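Local coordinates for beta-1,4-mannanase (Aplysia kurodai, PDB 3VUP), which probably hydrolyses the beta-1,4-mannosidic linkages of mannans as a secreted digestive enzyme, using a TIM-barrel catalytic domain, at residues A[91-94]-A[95-99]; A[127-130]-A[131-134]. All blocks are in the same frame, centred on the assembly; numbering follows the deposited sequence.

Contact 1: A[91-94]-A[95-99]; sequences DMKD and LLDTA
Lys93 and Asp97 meet one helical turn apart. The lysine chain starts above one face of the Asp97 carboxylate, with Lys93 CG 3.5 Å from Asp97 OD2, and a bend at the last torsion (chi4 -55°) brings NZ round into the carboxylate plane, at OD2. The resulting salt bridge, Lys93 NZ to Asp97 OD2 at 2.8 Å, uses the syn lone pair of OD2; because Lys93 was modelled in two conformers, it describes one of them. OD1 of Asp97 is taken by His151 NE2. Asp94 OD1 lies 4.6 Å from Asp97 OD2, a like-charge approach probably eased by one water that donates to both oxygens, each bond 2.7 Å long. The other oxygen of Asp94, OD2, turns to Trp37 NE1 and Lys41 NZ on helix 36-53. An asparagine in place of Asp97 would probably leave the Lys93 ammonium without its opposite charge and free to turn away.

Asp94 O carries two bonds from Thr98. The hydroxyl, set beside its own backbone N (chi1 -60°), donates OG1 to O at 2.7 Å, while the amide N donates at 2.8 Å; the two arrive from opposite faces of the carbonyl plane, the hydroxyl tilted 34° from it. On the buried side, Met92 CE lies 4.3 Å from Leu95 CD2, and Leu95 also packs on Phe48 and Val106. The i to i+4 bonds are those of an alpha-helix, and its apolar and polar sides make it amphipathic; it lies on the outer wall of a TIM barrel, packed on helix 36-53 and strand 105-112, with helix 130-147 also touching it.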
ATOM      1  N   ASP A  91      19.475   4.807   1.915  1.00  8.57           N
ATOM      2  CA  ASP A  91      18.700   4.602   0.699  1.00  8.16           C
ATOM      3  C   ASP A  91      17.281   5.134   0.862  1.00  7.64           C
ATOM      4  O   ASP A  91      16.750   5.809  -0.025  1.00  7.56           O
ATOM      5  CB  ASP A  91      18.629   3.116   0.342  1.00  8.02           C
ATOM      6  CG  ASP A  91      19.978   2.523  -0.043  1.00  7.83           C
ATOM      7  OD1 ASP A  91      20.921   3.277  -0.386  1.00  9.19           O
ATOM      8  OD2 ASP A  91      20.076   1.275  -0.013  1.00  8.41           O
ATOM      9  N   MET A  92      16.662   4.825   1.995  1.00  7.41           N
ATOM     10  CA  MET A  92      15.292   5.261   2.218  1.00  7.67           C
ATOM     11  C   MET A  92      15.217   6.784   2.347  1.00  8.39           C
ATOM     12  O   MET A  92      14.299   7.414   1.811  1.00  8.54           O
ATOM     13  CB  MET A  92      14.687   4.555   3.432  1.00  7.82           C
ATOM     14  CG  MET A  92      14.529   3.040   3.241  1.00  8.11           C
ATOM     15  SD  MET A  92      13.461   2.568   1.854  1.00  9.14           S
ATOM     16  CE  MET A  92      11.870   3.187   2.405  1.00 10.49           C
ATOM     17  N   LYS A  93      16.197   7.385   3.018  1.00  8.36           N
ATOM     18  CA  LYS A  93      16.240   8.836   3.108  1.00  8.85           C
ATOM     19  C   LYS A  93      16.454   9.466   1.734  1.00  8.24           C
ATOM     20  O   LYS A  93      15.792  10.439   1.387  1.00  8.54           O
ATOM     21  CB  LYS A  93      17.316   9.305   4.092  1.00 11.04           C
ATOM     22  CG  LYS A  93      17.547  10.817   4.035  0.58 13.47           C
ATOM     23  CD  LYS A  93      18.010  11.405   5.354  0.58 15.38           C
ATOM     24  CE  LYS A  93      17.875  12.925   5.335  0.58 16.29           C
ATOM     25  NZ  LYS A  93      18.586  13.549   4.181  0.58 16.64           N
ATOM     26  N   ASP A  94      17.368   8.902   0.950  1.00  8.51           N
ATOM     27  CA  ASP A  94      17.650   9.454  -0.366  1.00  8.78           C
ATOM     28  C   ASP A  94      16.465   9.307  -1.318  1.00  8.58           C
ATOM     29  O   ASP A  94      16.220  10.184  -2.150  1.00  8.57           O
ATOM     30  CB  ASP A  94      18.910   8.832  -0.963  1.00  9.74           C
ATOM     31  CG  ASP A  94      19.488   9.669  -2.081  1.00 10.88           C
ATOM     32  OD1 ASP A  94      19.668  10.889  -1.881  1.00 11.58           O
ATOM     33  OD2 ASP A  94      19.751   9.114  -3.166  1.00 11.35           O
ATOM     34  N   LEU A  95      15.741   8.198  -1.203  1.00  8.32           N
ATOM     35  CA  LEU A  95      14.506   8.023  -1.952  1.00  7.81           C
ATOM     36  C   LEU A  95      13.576   9.202  -1.691  1.00  7.71           C
ATOM     37  O   LEU A  95      13.047   9.817  -2.618  1.00  7.80           O
ATOM     38  CB  LEU A  95      13.819   6.723  -1.533  1.00  8.42           C
ATOM     39  CG  LEU A  95      12.348   6.572  -1.941  1.00  8.44           C
ATOM     40  CD1 LEU A  95      12.170   6.504  -3.454  1.00  9.17           C
ATOM     41  CD2 LEU A  95      11.764   5.344  -1.267  1.00  8.49           C
ATOM     42  N   LEU A  96      13.382   9.517  -0.415  1.00  7.36           N
ATOM     43  CA  LEU A  96      12.472  10.590  -0.033  1.00  7.41           C
ATOM     44  C   LEU A  96      13.006  11.972  -0.416  1.00  7.42           C
ATOM     45  O   LEU A  96      12.243  12.835  -0.840  1.00  7.66           O
ATOM     46  CB  LEU A  96      12.140  10.500   1.461  1.00  7.50           C
ATOM     47  CG  LEU A  96      11.400   9.226   1.882  1.00  7.49           C
ATOM     48  CD1 LEU A  96      11.296   9.148   3.390  1.00  9.30           C
ATOM     49  CD2 LEU A  96      10.014   9.167   1.256  1.00  9.36           C
ATOM     50  N   ASP A  97      14.312  12.181  -0.273  1.00  8.12           N
ATOM     51  CA  ASP A  97      14.917  13.439  -0.710  1.00  9.11           C
ATOM     52  C   ASP A  97      14.738  13.625  -2.220  1.00  8.96           C
ATOM     53  O   ASP A  97      14.490  14.731  -2.702  1.00  9.96           O
ATOM     54  CB  ASP A  97      16.406  13.481  -0.360  1.00  9.28           C
ATOM     55  CG  ASP A  97      16.669  13.603   1.130  1.00 10.51           C
ATOM     56  OD1 ASP A  97      15.764  14.013   1.888  1.00 11.18           O
ATOM     57  OD2 ASP A  97      17.812  13.299   1.533  1.00 11.81           O
ATOM     58  N   THR A  98      14.866  12.529  -2.959  1.00  8.84           N
ATOM     59  CA  THR A  98      14.706  12.563  -4.405  1.00  9.52           C
ATOM     60  C   THR A  98      13.266  12.900  -4.777  1.00  9.15           C
ATOM     61  O   THR A  98      13.014  13.747  -5.637  1.00  9.93           O
ATOM     62  CB  THR A  98      15.137  11.224  -5.037  1.00 10.30           C
ATOM     63  OG1 THR A  98      16.517  10.985  -4.730  1.00 10.81           O
ATOM     64  CG2 THR A  98      14.957  11.253  -6.548  1.00 11.17           C
ATOM     65  N   ALA A  99      12.321  12.257  -4.101  1.00  9.04           N
ATOM     66  CA  ALA A  99      10.908  12.516  -4.333  1.00  8.49           C
ATOM     67  C   ALA A  99      10.558  13.975  -4.036  1.00  8.23           C
ATOM     68  O   ALA A  99       9.792  14.605  -4.769  1.00  8.25           O
ATOM     69  CB  ALA A  99      10.078  11.611  -3.494  1.00  9.14           C
TER
HETATM   70  O   HOH W   1      19.898  11.821   0.652  1.00 24.17           O

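Contact 2: A[127-130]-A[131-134]. With SO4 (sulfate ion), chain J; SO4 (sulfate ion), chain H.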
ATOM      1  N   ILE A 127       4.856 -13.762   9.694  1.00  7.77           N
ATOM      2  CA  ILE A 127       3.407 -13.840   9.838  1.00  8.64           C
ATOM      3  C   ILE A 127       3.009 -14.830  10.934  1.00  9.96           C
ATOM      4  O   ILE A 127       2.085 -14.574  11.712  1.00 11.28           O
ATOM      5  CB  ILE A 127       2.744 -14.219   8.501  1.00  8.22           C
ATOM      6  CG1 ILE A 127       2.974 -13.104   7.474  1.00  8.64           C
ATOM      7  CG2 ILE A 127       1.256 -14.483   8.682  1.00  8.59           C
ATOM      8  CD1 ILE A 127       2.637 -13.499   6.047  1.00  9.57           C
ATOM      9  N   LYS A 128       3.719 -15.951  11.008  1.00 10.16           N
ATOM     10  CA  LYS A 128       3.318 -17.018  11.913  1.00 11.36           C
ATOM     11  C   LYS A 128       3.953 -16.970  13.307  1.00 11.66           C
ATOM     12  O   LYS A 128       3.342 -17.442  14.265  1.00 13.20           O
ATOM     13  CB  LYS A 128       3.559 -18.388  11.266  1.00 13.22           C
ATOM     14  CG  LYS A 128       2.654 -18.666  10.079  1.00 15.73           C
ATOM     15  CD  LYS A 128       2.888 -20.054   9.507  1.00 18.05           C
ATOM     16  CE  LYS A 128       1.950 -20.322   8.339  1.00 20.93           C
ATOM     17  NZ  LYS A 128       2.371 -21.496   7.522  1.00 23.06           N
ATOM     18  N   ASP A 129       5.156 -16.405  13.415  1.00 11.25           N
ATOM     19  CA  ASP A 129       5.971 -16.482  14.630  1.00 11.53           C
ATOM     20  C   ASP A 129       6.141 -15.086  15.228  1.00 11.03           C
ATOM     21  O   ASP A 129       6.768 -14.210  14.628  1.00 10.87           O
ATOM     22  CB  ASP A 129       7.333 -17.110  14.284  1.00 13.26           C
ATOM     23  CG  ASP A 129       8.220 -17.364  15.503  1.00 14.86           C
ATOM     24  OD1 ASP A 129       8.859 -18.438  15.542  1.00 16.80           O
ATOM     25  OD2 ASP A 129       8.315 -16.502  16.399  1.00 15.06           O
ATOM     26  N   GLN A 130       5.574 -14.885  16.414  1.00 11.37           N
ATOM     27  CA  GLN A 130       5.606 -13.583  17.079  1.00 12.40           C
ATOM     28  C   GLN A 130       7.018 -13.104  17.395  1.00 11.09           C
ATOM     29  O   GLN A 130       7.303 -11.909  17.343  1.00 10.99           O
ATOM     30  CB  GLN A 130       4.774 -13.613  18.366  1.00 15.50           C
ATOM     31  CG  GLN A 130       3.278 -13.780  18.154  1.00 19.16           C
ATOM     32  CD  GLN A 130       2.484 -13.595  19.439  1.00 22.47           C
ATOM     33  OE1 GLN A 130       1.254 -13.537  19.422  1.00 24.36           O
ATOM     34  NE2 GLN A 130       3.187 -13.498  20.559  1.00 23.05           N
ATOM     35  N   HIS A 131       7.907 -14.029  17.729  1.00 11.10           N
ATOM     36  CA  HIS A 131       9.275 -13.643  18.041  1.00 11.03           C
ATOM     37  C   HIS A 131      10.026 -13.175  16.807  1.00  9.55           C
ATOM     38  O   HIS A 131      10.801 -12.216  16.865  1.00  9.71           O
ATOM     39  CB  HIS A 131      10.010 -14.783  18.740  1.00 13.15           C
ATOM     40  CG  HIS A 131       9.352 -15.217  20.012  1.00 16.34           C
ATOM     41  ND1 HIS A 131       9.292 -14.413  21.129  1.00 18.18           N
ATOM     42  CD2 HIS A 131       8.703 -16.360  20.336  1.00 18.24           C
ATOM     43  CE1 HIS A 131       8.649 -15.047  22.092  1.00 19.14           C
ATOM     44  NE2 HIS A 131       8.276 -16.229  21.635  1.00 19.26           N
ATOM     45  N   LYS A 132       9.793 -13.847  15.686  1.00  9.23           N
ATOM     46  CA  LYS A 132      10.394 -13.412  14.434  1.00  9.28           C
ATOM     47  C   LYS A 132       9.861 -12.035  14.022  1.00  8.02           C
ATOM     48  O   LYS A 132      10.633 -11.152  13.642  1.00  8.03           O
ATOM     49  CB  LYS A 132      10.209 -14.467  13.342  1.00 10.31           C
ATOM     50  CG  LYS A 132      10.956 -15.760  13.656  1.00 11.91           C
ATOM     51  CD  LYS A 132      10.793 -16.807  12.573  1.00 13.10           C
ATOM     52  CE  LYS A 132      11.556 -18.075  12.930  1.00 15.09           C
ATOM     53  NZ  LYS A 132      11.461 -19.099  11.854  1.00 16.98           N
ATOM     54  N   LEU A 133       8.550 -11.847  14.115  1.00  8.07           N
ATOM     55  CA  LEU A 133       7.967 -10.549  13.822  1.00  7.85           C
ATOM     56  C   LEU A 133       8.565  -9.449  14.703  1.00  7.82           C
ATOM     57  O   LEU A 133       8.896  -8.364  14.210  1.00  7.87           O
ATOM     58  CB  LEU A 133       6.453 -10.599  13.991  1.00  8.44           C
ATOM     59  CG  LEU A 133       5.723  -9.284  13.726  1.00  8.73           C
ATOM     60  CD1 LEU A 133       6.052  -8.737  12.335  1.00  9.30           C
ATOM     61  CD2 LEU A 133       4.231  -9.497  13.879  1.00  9.20           C
ATOM     62  N   GLN A 134       8.710  -9.712  15.999  1.00  8.31           N
ATOM     63  CA  GLN A 134       9.292  -8.698  16.873  1.00  9.22           C
ATOM     64  C   GLN A 134      10.719  -8.333  16.455  1.00  8.03           C
ATOM     65  O   GLN A 134      11.116  -7.170  16.561  1.00  8.25           O
ATOM     66  CB  GLN A 134       9.241  -9.114  18.346  1.00 11.61           C
ATOM     67  CG  GLN A 134       9.475  -7.948  19.310  1.00 14.89           C
ATOM     68  CD  GLN A 134       8.445  -6.826  19.175  1.00 18.25           C
ATOM     69  OE1 GLN A 134       7.245  -7.074  19.031  1.00 20.17           O
ATOM     70  NE2 GLN A 134       8.916  -5.584  19.227  1.00 19.15           N
TER
HETATM   71  S   SO4 J 408       6.171 -19.043  22.018  1.00 36.87           S
HETATM   72  O1  SO4 J 408       6.589 -18.053  23.009  1.00 37.07           O
HETATM   73  O2  SO4 J 408       5.994 -18.388  20.724  1.00 37.30           O
HETATM   74  O3  SO4 J 408       7.194 -20.080  21.905  1.00 36.89           O
HETATM   75  O4  SO4 J 408       4.905 -19.640  22.431  1.00 35.86           O
HETATM   76  S   SO4 H 406       6.831  -2.793  21.221  1.00 19.37           S
HETATM   77  O1  SO4 H 406       7.386  -3.870  20.404  1.00 21.82           O
HETATM   78  O2  SO4 H 406       5.390  -2.994  21.428  1.00 15.49           O
HETATM   79  O3  SO4 H 406       7.494  -2.761  22.520  1.00 20.75           O
HETATM   80  O4  SO4 H 406       7.057  -1.518  20.542  1.00 19.91           O
HETATM   81  O   HOH W   2       9.002 -19.993  13.104  1.00 25.16           O
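The imidazole of His131, whose CB lies 3.4 Å from Asp129 OD2, has a sulfate, probably from the crystallisation liquor, at its edge, with the sulfur in the ring plane. NE2 donates to O1 of that ion at 2.8 Å and nearly straight (171°); Asp129 OD2 lies obliquely to the ring. The motif is an N-cap: Asp129, the first residue after helix 122-128, caps helix 130-147. The Asp129 carboxylate is carried to the first turn by a trans first torsion (chi1 -174°). OD2 takes the Lys132 amide N at 3.1 Å, met 57° out of the carboxylate plane, and a weak bond from His131 N at 2.8 Å. One oxygen thus supplies two amides that lack helical acceptors, and the negative charge probably suits the positive end of the helix dipole. Leu133 N closes the turn on Asp129 O.

The Lys132 and Asp129 side chains cross at about a right angle, and Lys132 CG sits over one face of the carboxylate, 3.7 Å from Asp129 CG. Lys132 NZ donates to Gln76 O and stays 4.6 Å from Asp129 OD1; one water spans the gap, donating to OD1 and accepting from NZ, 2.9 Å on each side.

Overall arrangement
Read from the N terminus, the two contacts come in series, neither nested nor crossing, and each is local, so neither closes a long loop. Contact 1 lies within helix 88-101, which follows barrel strand 58-65 and leads into strand 105-112. Contact 2 comes after that strand, at the junction where helix 122-128 gives way to helix 130-147, which in turn leads to strand 157-161. They therefore sit on helices before and after barrel strand 105-112. The centres of contact 1 and contact 2 lie 29 Å apart. Helix 130-147 links them: it begins in contact 2, where Leu133 packs on Trp206 of helix 197-214, and near its far end Ile144 touches Met92 and His147 touches Lys93.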